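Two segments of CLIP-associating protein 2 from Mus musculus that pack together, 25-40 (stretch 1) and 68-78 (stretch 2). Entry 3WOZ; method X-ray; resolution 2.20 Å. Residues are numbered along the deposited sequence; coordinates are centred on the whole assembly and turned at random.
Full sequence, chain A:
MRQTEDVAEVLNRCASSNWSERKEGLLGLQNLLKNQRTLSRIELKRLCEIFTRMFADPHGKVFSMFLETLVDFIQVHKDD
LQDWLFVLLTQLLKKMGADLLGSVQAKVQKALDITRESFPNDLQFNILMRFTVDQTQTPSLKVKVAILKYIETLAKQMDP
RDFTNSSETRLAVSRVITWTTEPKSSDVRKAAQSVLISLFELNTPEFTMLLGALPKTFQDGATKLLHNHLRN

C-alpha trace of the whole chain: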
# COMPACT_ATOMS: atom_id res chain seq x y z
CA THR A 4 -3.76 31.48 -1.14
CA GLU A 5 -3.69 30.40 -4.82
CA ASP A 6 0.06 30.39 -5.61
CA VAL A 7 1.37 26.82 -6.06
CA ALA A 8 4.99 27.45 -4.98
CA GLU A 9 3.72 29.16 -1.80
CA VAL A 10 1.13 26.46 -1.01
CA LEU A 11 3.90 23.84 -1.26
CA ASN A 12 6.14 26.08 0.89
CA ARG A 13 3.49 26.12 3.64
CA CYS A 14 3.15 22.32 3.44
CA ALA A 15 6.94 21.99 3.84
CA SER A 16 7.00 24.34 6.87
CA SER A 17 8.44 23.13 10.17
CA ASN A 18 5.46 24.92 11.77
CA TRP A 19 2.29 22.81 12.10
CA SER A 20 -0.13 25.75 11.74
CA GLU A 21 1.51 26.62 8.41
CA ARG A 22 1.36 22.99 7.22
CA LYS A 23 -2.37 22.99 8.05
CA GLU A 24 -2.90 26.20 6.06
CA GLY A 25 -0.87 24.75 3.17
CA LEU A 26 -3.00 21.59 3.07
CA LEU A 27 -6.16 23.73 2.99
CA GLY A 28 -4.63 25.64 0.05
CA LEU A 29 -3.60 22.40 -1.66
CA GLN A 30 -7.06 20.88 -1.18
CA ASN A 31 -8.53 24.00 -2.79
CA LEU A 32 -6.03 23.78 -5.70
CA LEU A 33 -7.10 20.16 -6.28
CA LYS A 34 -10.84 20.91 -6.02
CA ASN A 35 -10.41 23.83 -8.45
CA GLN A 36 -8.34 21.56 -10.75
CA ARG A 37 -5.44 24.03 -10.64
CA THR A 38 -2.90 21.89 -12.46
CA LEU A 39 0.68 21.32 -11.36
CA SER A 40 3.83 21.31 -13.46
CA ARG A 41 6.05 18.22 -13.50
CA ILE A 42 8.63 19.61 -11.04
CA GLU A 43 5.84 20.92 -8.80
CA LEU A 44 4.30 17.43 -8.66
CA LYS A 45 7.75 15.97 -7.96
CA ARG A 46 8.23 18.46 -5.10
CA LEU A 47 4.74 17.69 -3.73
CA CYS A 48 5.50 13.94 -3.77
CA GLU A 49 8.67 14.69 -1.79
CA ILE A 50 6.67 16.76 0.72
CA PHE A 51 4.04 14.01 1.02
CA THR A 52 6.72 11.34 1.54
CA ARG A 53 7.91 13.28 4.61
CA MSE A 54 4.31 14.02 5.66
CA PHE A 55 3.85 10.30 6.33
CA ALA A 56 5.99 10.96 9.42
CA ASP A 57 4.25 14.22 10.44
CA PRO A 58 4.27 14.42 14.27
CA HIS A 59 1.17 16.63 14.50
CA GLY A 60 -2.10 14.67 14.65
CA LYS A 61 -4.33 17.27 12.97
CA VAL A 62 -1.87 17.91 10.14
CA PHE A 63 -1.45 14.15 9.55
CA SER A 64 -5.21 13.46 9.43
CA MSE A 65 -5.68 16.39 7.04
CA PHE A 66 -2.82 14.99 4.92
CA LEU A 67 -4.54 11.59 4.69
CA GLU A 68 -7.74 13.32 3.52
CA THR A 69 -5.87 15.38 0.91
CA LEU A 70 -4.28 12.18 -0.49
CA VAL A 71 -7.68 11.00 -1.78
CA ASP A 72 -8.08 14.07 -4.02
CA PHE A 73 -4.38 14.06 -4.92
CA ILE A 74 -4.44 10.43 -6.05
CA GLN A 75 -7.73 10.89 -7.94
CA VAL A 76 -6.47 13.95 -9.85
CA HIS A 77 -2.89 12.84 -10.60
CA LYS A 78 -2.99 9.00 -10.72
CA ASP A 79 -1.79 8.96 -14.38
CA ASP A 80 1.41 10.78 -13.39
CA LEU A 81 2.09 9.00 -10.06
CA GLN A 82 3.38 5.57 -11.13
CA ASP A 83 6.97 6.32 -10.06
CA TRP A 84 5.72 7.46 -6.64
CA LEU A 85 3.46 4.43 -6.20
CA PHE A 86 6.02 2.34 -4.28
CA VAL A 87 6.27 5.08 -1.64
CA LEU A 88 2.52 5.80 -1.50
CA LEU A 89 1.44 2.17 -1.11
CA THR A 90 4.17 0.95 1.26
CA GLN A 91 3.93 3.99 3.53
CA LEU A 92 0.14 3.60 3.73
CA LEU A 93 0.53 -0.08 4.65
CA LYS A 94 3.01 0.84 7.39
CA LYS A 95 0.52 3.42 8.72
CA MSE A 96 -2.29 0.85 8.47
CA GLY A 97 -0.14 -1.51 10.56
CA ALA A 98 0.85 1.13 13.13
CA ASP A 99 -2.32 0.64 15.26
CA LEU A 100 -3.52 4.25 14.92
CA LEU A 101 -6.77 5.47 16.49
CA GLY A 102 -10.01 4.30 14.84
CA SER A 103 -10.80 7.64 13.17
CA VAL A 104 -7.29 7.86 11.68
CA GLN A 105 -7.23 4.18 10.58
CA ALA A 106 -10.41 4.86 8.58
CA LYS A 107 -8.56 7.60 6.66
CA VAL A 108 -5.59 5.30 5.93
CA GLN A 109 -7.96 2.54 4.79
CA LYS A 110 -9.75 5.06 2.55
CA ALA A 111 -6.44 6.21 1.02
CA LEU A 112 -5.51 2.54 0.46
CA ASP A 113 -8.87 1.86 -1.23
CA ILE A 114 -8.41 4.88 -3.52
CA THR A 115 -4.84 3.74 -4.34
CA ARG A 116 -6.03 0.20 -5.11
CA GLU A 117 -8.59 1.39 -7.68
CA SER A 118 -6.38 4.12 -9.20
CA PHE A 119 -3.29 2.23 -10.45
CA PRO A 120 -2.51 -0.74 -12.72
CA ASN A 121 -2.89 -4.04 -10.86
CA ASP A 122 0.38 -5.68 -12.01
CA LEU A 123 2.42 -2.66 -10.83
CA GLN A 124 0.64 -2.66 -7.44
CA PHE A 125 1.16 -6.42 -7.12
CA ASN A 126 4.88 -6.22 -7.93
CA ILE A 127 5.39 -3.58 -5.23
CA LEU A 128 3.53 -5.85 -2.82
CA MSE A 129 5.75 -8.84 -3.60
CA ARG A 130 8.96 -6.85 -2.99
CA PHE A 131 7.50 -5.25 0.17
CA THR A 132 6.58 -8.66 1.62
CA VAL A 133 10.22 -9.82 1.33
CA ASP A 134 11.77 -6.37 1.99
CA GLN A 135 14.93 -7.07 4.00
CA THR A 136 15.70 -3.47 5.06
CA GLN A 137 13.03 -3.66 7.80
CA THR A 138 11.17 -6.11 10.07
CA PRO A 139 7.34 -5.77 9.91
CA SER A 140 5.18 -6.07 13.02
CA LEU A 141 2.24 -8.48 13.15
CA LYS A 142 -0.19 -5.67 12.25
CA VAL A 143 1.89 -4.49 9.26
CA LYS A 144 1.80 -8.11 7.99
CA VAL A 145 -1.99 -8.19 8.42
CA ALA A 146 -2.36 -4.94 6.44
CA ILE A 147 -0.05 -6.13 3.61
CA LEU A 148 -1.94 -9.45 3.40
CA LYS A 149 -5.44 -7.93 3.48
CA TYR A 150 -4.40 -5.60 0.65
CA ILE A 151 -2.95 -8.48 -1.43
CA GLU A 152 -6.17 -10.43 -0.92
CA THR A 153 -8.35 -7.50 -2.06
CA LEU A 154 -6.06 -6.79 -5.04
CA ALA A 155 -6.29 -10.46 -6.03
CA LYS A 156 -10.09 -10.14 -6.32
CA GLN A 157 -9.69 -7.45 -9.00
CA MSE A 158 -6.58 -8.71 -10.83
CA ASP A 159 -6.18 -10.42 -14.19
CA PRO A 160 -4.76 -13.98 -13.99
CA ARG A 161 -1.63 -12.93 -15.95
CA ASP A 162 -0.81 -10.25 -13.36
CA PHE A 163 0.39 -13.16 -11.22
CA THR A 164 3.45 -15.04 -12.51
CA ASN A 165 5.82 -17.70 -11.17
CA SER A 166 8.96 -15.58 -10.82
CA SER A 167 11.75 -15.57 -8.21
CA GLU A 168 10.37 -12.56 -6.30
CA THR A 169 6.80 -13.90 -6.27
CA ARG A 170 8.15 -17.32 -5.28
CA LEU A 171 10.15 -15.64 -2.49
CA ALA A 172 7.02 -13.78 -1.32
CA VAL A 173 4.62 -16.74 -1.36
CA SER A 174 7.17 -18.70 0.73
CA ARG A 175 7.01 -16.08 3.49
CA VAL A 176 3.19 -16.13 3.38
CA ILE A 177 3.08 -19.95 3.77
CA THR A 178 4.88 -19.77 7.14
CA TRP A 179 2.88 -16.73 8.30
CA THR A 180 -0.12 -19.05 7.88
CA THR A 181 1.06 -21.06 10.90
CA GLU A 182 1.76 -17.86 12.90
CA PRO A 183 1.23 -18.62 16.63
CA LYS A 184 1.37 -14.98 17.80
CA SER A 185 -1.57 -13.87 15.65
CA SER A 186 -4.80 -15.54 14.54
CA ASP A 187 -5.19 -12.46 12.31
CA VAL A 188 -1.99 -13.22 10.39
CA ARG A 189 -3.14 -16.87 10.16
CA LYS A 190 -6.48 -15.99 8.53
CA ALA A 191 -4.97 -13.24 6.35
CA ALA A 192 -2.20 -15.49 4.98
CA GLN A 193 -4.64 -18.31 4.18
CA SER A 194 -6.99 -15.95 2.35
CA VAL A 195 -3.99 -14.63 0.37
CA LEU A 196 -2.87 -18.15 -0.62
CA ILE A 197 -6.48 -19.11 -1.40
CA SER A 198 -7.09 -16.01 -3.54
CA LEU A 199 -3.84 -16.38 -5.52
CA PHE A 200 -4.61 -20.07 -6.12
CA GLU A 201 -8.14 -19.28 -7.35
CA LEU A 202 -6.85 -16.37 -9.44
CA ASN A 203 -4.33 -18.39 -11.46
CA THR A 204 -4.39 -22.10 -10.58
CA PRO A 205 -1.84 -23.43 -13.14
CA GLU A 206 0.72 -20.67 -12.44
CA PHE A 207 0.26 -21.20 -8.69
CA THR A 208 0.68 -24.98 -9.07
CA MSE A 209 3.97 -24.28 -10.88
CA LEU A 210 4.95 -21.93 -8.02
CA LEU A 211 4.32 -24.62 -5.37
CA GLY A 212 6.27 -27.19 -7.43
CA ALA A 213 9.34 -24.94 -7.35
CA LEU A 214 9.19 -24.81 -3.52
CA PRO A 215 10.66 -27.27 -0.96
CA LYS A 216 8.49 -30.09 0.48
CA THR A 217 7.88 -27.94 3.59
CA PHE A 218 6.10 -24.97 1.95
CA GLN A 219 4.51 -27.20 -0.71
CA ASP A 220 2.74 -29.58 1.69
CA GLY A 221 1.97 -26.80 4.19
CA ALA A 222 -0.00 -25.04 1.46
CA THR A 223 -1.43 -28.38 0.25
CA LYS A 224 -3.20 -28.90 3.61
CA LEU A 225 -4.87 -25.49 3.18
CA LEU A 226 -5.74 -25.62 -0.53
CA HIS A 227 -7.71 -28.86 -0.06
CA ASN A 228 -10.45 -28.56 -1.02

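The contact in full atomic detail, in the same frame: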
# COMPACT_ATOMS: atom_id res chain seq x y z
N GLY A 25 -1.32 25.26 4.46
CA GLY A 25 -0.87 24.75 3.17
C GLY A 25 -1.75 23.65 2.60
O GLY A 25 -2.10 23.66 1.42
N LEU A 26 -2.12 22.69 3.46
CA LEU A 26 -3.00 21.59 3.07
C LEU A 26 -4.40 22.06 2.67
O LEU A 26 -5.01 21.51 1.75
CB LEU A 26 -3.08 20.52 4.17
CG LEU A 26 -1.84 19.63 4.35
CD1 LEU A 26 -1.95 18.82 5.63
CD2 LEU A 26 -1.62 18.72 3.15
N LEU A 27 -4.90 23.08 3.37
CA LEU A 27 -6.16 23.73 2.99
C LEU A 27 -6.05 24.36 1.60
O LEU A 27 -6.95 24.22 0.78
CB LEU A 27 -6.57 24.78 4.03
CG LEU A 27 -7.01 24.29 5.41
CD1 LEU A 27 -7.12 25.45 6.39
CD2 LEU A 27 -8.33 23.53 5.34
N GLY A 28 -4.93 25.05 1.36
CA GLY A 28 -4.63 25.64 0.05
C GLY A 28 -4.49 24.60 -1.04
O GLY A 28 -5.00 24.77 -2.14
N LEU A 29 -3.80 23.50 -0.72
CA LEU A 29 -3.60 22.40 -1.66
C LEU A 29 -4.92 21.72 -2.01
O LEU A 29 -5.18 21.43 -3.18
CB LEU A 29 -2.59 21.39 -1.11
CG LEU A 29 -2.33 20.09 -1.89
CD1 LEU A 29 -1.96 20.34 -3.35
CD2 LEU A 29 -1.25 19.28 -1.18
N GLN A 30 -5.74 21.47 -0.99
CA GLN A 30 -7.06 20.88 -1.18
C GLN A 30 -7.88 21.74 -2.14
O GLN A 30 -8.51 21.22 -3.07
CB GLN A 30 -7.80 20.74 0.16
CG GLN A 30 -7.39 19.51 0.97
CD GLN A 30 -7.86 19.55 2.43
OE1 GLN A 30 -7.37 18.78 3.27
NE2 GLN A 30 -8.80 20.44 2.74
N ASN A 31 -7.84 23.05 -1.93
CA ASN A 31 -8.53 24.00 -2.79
C ASN A 31 -8.01 23.94 -4.24
O ASN A 31 -8.81 23.90 -5.18
CB ASN A 31 -8.40 25.42 -2.23
CG ASN A 31 -9.62 26.28 -2.53
OD1 ASN A 31 -9.51 27.31 -3.19
ND2 ASN A 31 -10.78 25.85 -2.05
N LEU A 32 -6.68 23.91 -4.39
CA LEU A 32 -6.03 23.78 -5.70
C LEU A 32 -6.52 22.53 -6.44
O LEU A 32 -6.76 22.58 -7.65
CB LEU A 32 -4.50 23.70 -5.57
CG LEU A 32 -3.63 24.85 -5.06
CD1 LEU A 32 -2.17 24.43 -5.12
CD2 LEU A 32 -3.84 26.14 -5.85
N LEU A 33 -6.65 21.43 -5.70
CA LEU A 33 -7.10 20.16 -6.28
C LEU A 33 -8.59 20.20 -6.64
O LEU A 33 -8.97 19.73 -7.72
CB LEU A 33 -6.80 19.00 -5.32
CG LEU A 33 -5.32 18.73 -5.03
CD1 LEU A 33 -5.17 17.83 -3.81
CD2 LEU A 33 -4.60 18.12 -6.24
N LYS A 34 -9.41 20.76 -5.76
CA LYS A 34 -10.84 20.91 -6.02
C LYS A 34 -11.10 21.84 -7.22
O LYS A 34 -11.99 21.58 -8.02
CB LYS A 34 -11.58 21.44 -4.78
CG LYS A 34 -11.56 20.50 -3.57
CD LYS A 34 -12.70 19.49 -3.59
CE LYS A 34 -12.51 18.43 -2.50
NZ LYS A 34 -12.11 19.02 -1.18
N ASN A 35 -10.29 22.89 -7.34
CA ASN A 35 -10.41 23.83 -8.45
C ASN A 35 -9.65 23.38 -9.70
O ASN A 35 -9.49 24.14 -10.65
CB ASN A 35 -9.94 25.23 -8.03
CG ASN A 35 -10.82 25.85 -6.95
OD1 ASN A 35 -11.97 25.45 -6.77
ND2 ASN A 35 -10.27 26.83 -6.24
N GLN A 36 -9.16 22.13 -9.67
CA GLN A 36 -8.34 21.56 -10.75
C GLN A 36 -7.28 22.55 -11.26
O GLN A 36 -7.11 22.73 -12.47
CB GLN A 36 -9.21 21.04 -11.89
CG GLN A 36 -10.12 19.86 -11.53
CD GLN A 36 -9.46 18.48 -11.72
OE1 GLN A 36 -10.10 17.45 -11.49
NE2 GLN A 36 -8.20 18.46 -12.14
N ARG A 37 -6.61 23.22 -10.33
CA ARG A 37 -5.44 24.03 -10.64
C ARG A 37 -4.29 23.06 -10.85
O ARG A 37 -3.83 22.41 -9.91
CB ARG A 37 -5.16 25.00 -9.48
CG ARG A 37 -3.88 25.82 -9.60
CD ARG A 37 -4.11 27.22 -10.15
NE ARG A 37 -3.16 28.18 -9.58
CZ ARG A 37 -1.89 28.31 -9.95
NH1 ARG A 37 -1.11 29.21 -9.35
NH2 ARG A 37 -1.37 27.54 -10.90
N THR A 38 -3.85 22.94 -12.10
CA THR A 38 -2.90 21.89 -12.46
C THR A 38 -1.46 22.23 -12.07
O THR A 38 -1.06 23.39 -12.07
CB THR A 38 -2.97 21.54 -13.95
OG1 THR A 38 -3.07 22.74 -14.72
CG2 THR A 38 -4.16 20.64 -14.24
N LEU A 39 -0.71 21.18 -11.75
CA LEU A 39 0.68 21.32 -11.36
C LEU A 39 1.61 21.02 -12.53
O LEU A 39 1.27 20.24 -13.41
CB LEU A 39 1.00 20.38 -10.19
CG LEU A 39 0.08 20.38 -8.96
CD1 LEU A 39 0.46 19.26 -8.02
CD2 LEU A 39 0.11 21.72 -8.24
N SER A 40 2.77 21.67 -12.53
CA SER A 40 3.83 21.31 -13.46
C SER A 40 4.49 20.02 -12.97
O SER A 40 4.20 19.54 -11.87
CB SER A 40 4.86 22.44 -13.57
OG SER A 40 5.92 22.26 -12.64
N GLU A 68 -6.54 12.91 4.25
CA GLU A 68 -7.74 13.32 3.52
C GLU A 68 -7.41 13.96 2.17
O GLU A 68 -8.13 13.77 1.21
CB GLU A 68 -8.58 14.30 4.35
CG GLU A 68 -9.30 13.64 5.50
CD GLU A 68 -9.92 14.64 6.46
OE1 GLU A 68 -9.26 15.64 6.81
OE2 GLU A 68 -11.08 14.41 6.88
N THR A 69 -6.33 14.72 2.13
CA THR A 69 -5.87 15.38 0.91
C THR A 69 -5.37 14.35 -0.12
O THR A 69 -5.51 14.57 -1.32
CB THR A 69 -4.76 16.41 1.22
OG1 THR A 69 -5.15 17.19 2.35
CG2 THR A 69 -4.52 17.34 0.03
N LEU A 70 -4.81 13.25 0.37
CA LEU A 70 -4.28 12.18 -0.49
C LEU A 70 -5.33 11.64 -1.46
O LEU A 70 -5.01 11.33 -2.61
CB LEU A 70 -3.73 11.01 0.34
CG LEU A 70 -2.25 10.96 0.75
CD1 LEU A 70 -1.98 9.68 1.52
CD2 LEU A 70 -1.32 11.04 -0.46
N VAL A 71 -6.57 11.54 -0.98
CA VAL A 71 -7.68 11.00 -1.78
C VAL A 71 -7.86 11.82 -3.06
O VAL A 71 -7.88 11.26 -4.15
CB VAL A 71 -8.99 10.95 -0.96
CG1 VAL A 71 -10.19 10.59 -1.84
CG2 VAL A 71 -8.86 9.96 0.19
N ASP A 72 -7.96 13.13 -2.90
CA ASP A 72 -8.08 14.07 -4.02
C ASP A 72 -6.83 14.10 -4.89
O ASP A 72 -6.92 14.20 -6.11
CB ASP A 72 -8.37 15.47 -3.49
CG ASP A 72 -9.73 15.58 -2.86
OD1 ASP A 72 -9.81 15.59 -1.61
OD2 ASP A 72 -10.72 15.61 -3.63
N PHE A 73 -5.67 14.03 -4.24
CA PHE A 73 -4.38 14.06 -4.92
C PHE A 73 -4.21 12.85 -5.82
O PHE A 73 -3.86 12.99 -6.99
CB PHE A 73 -3.24 14.13 -3.89
CG PHE A 73 -1.86 14.07 -4.49
CD1 PHE A 73 -1.04 12.98 -4.23
CD2 PHE A 73 -1.38 15.11 -5.28
CE1 PHE A 73 0.24 12.92 -4.76
CE2 PHE A 73 -0.10 15.05 -5.82
CZ PHE A 73 0.71 13.96 -5.55
N ILE A 74 -4.48 11.66 -5.28
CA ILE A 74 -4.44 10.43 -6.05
C ILE A 74 -5.44 10.46 -7.20
O ILE A 74 -5.10 10.14 -8.34
CB ILE A 74 -4.67 9.18 -5.16
CG1 ILE A 74 -3.53 9.02 -4.14
CG2 ILE A 74 -4.78 7.93 -6.02
CD1 ILE A 74 -3.89 8.19 -2.93
N GLN A 75 -6.68 10.86 -6.92
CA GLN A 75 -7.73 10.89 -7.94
C GLN A 75 -7.42 11.83 -9.11
O GLN A 75 -7.73 11.52 -10.25
CB GLN A 75 -9.09 11.21 -7.32
CG GLN A 75 -9.70 10.01 -6.59
CD GLN A 75 -10.88 10.38 -5.71
OE1 GLN A 75 -11.14 11.55 -5.45
NE2 GLN A 75 -11.60 9.37 -5.25
N VAL A 76 -6.79 12.96 -8.82
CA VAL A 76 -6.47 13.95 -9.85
C VAL A 76 -5.21 13.58 -10.66
O VAL A 76 -5.19 13.76 -11.87
CB VAL A 76 -6.36 15.38 -9.23
CG1 VAL A 76 -5.65 16.36 -10.18
CG2 VAL A 76 -7.75 15.90 -8.86
N HIS A 77 -4.20 13.03 -9.99
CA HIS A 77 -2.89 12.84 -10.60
C HIS A 77 -2.44 11.39 -10.81
O HIS A 77 -1.28 11.16 -11.17
CB HIS A 77 -1.81 13.60 -9.80
CG HIS A 77 -1.96 15.08 -9.85
ND1 HIS A 77 -2.36 15.83 -8.77
CD2 HIS A 77 -1.76 15.96 -10.86
CE1 HIS A 77 -2.40 17.11 -9.10
NE2 HIS A 77 -2.05 17.21 -10.37
N LYS A 78 -3.33 10.43 -10.60
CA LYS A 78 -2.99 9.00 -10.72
C LYS A 78 -2.18 8.62 -11.98
O LYS A 78 -1.28 7.77 -11.90
CB LYS A 78 -4.23 8.11 -10.59
CG LYS A 78 -5.40 8.46 -11.52
CD LYS A 78 -6.59 7.55 -11.25
CE LYS A 78 -7.81 7.93 -12.09
NZ LYS A 78 -7.72 7.42 -13.48
O HOH W 1 -9.10 18.15 5.68

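Two helices of CLIP-associating protein 2, residues 25-34 and 68-77, run in roughly the same direction, their axes 32° apart and 9.8 Å at closest approach; together the stretches bury 586 Å². Leu33 and Thr69 carry the contact, each as a knob in a hole on the other helix. The buried side chain of Leu33 (chi1 m, chi2 t) sits among Thr69, Asp72, Phe73 and His77. Its CD1 lies 3.9 Å from Thr69 CG2 and 4.0 Å from Asp72 CB, while Leu33 CD2 meets the edge of the His77 ring, 3.7 Å from CE1. The branched end of Leu33, with CD1 toward Thr69 and Asp72 and CD2 toward His77, thus reaches successive turns of the facing helix.

Thr69 returns the fit among Leu26, Leu29, Gln30 and Leu33. Small and two-natured, it comes close to the first helix, with CA atoms of Gln30 and Thr69 only 6.0 Å apart. Its CG2 packs against Leu29 CD2 at 4.0 Å, and its OG1 lies 2.9 Å from Gln30 OE1, a polar contact next to leucine side chains. Gln30 leaves its backbone sideways, but its extended chain brings the amide back to the partner. A water donates to both Gln30 OE1 (3.0 Å) and Glu68 OE1 (2.8 Å), tying the helices at this more open margin.

Asp72 points toward the first helix: its CB lines the Leu33 pocket, and its carboxylate faces the end of Lys34, whose side chain starts away and bends back. Lys34 NZ to Asp72 OD1 is 4.2 Å, opposite charges near each other but beyond a salt bridge.

Past the first helix the chain turns at Gln36, whose NE2 lies 3.8 Å from Val76 CG1. Leu39 then points toward His77, bringing its CD1 to 3.7 Å from CE1 of the ring, the same carbon that Leu33 touches.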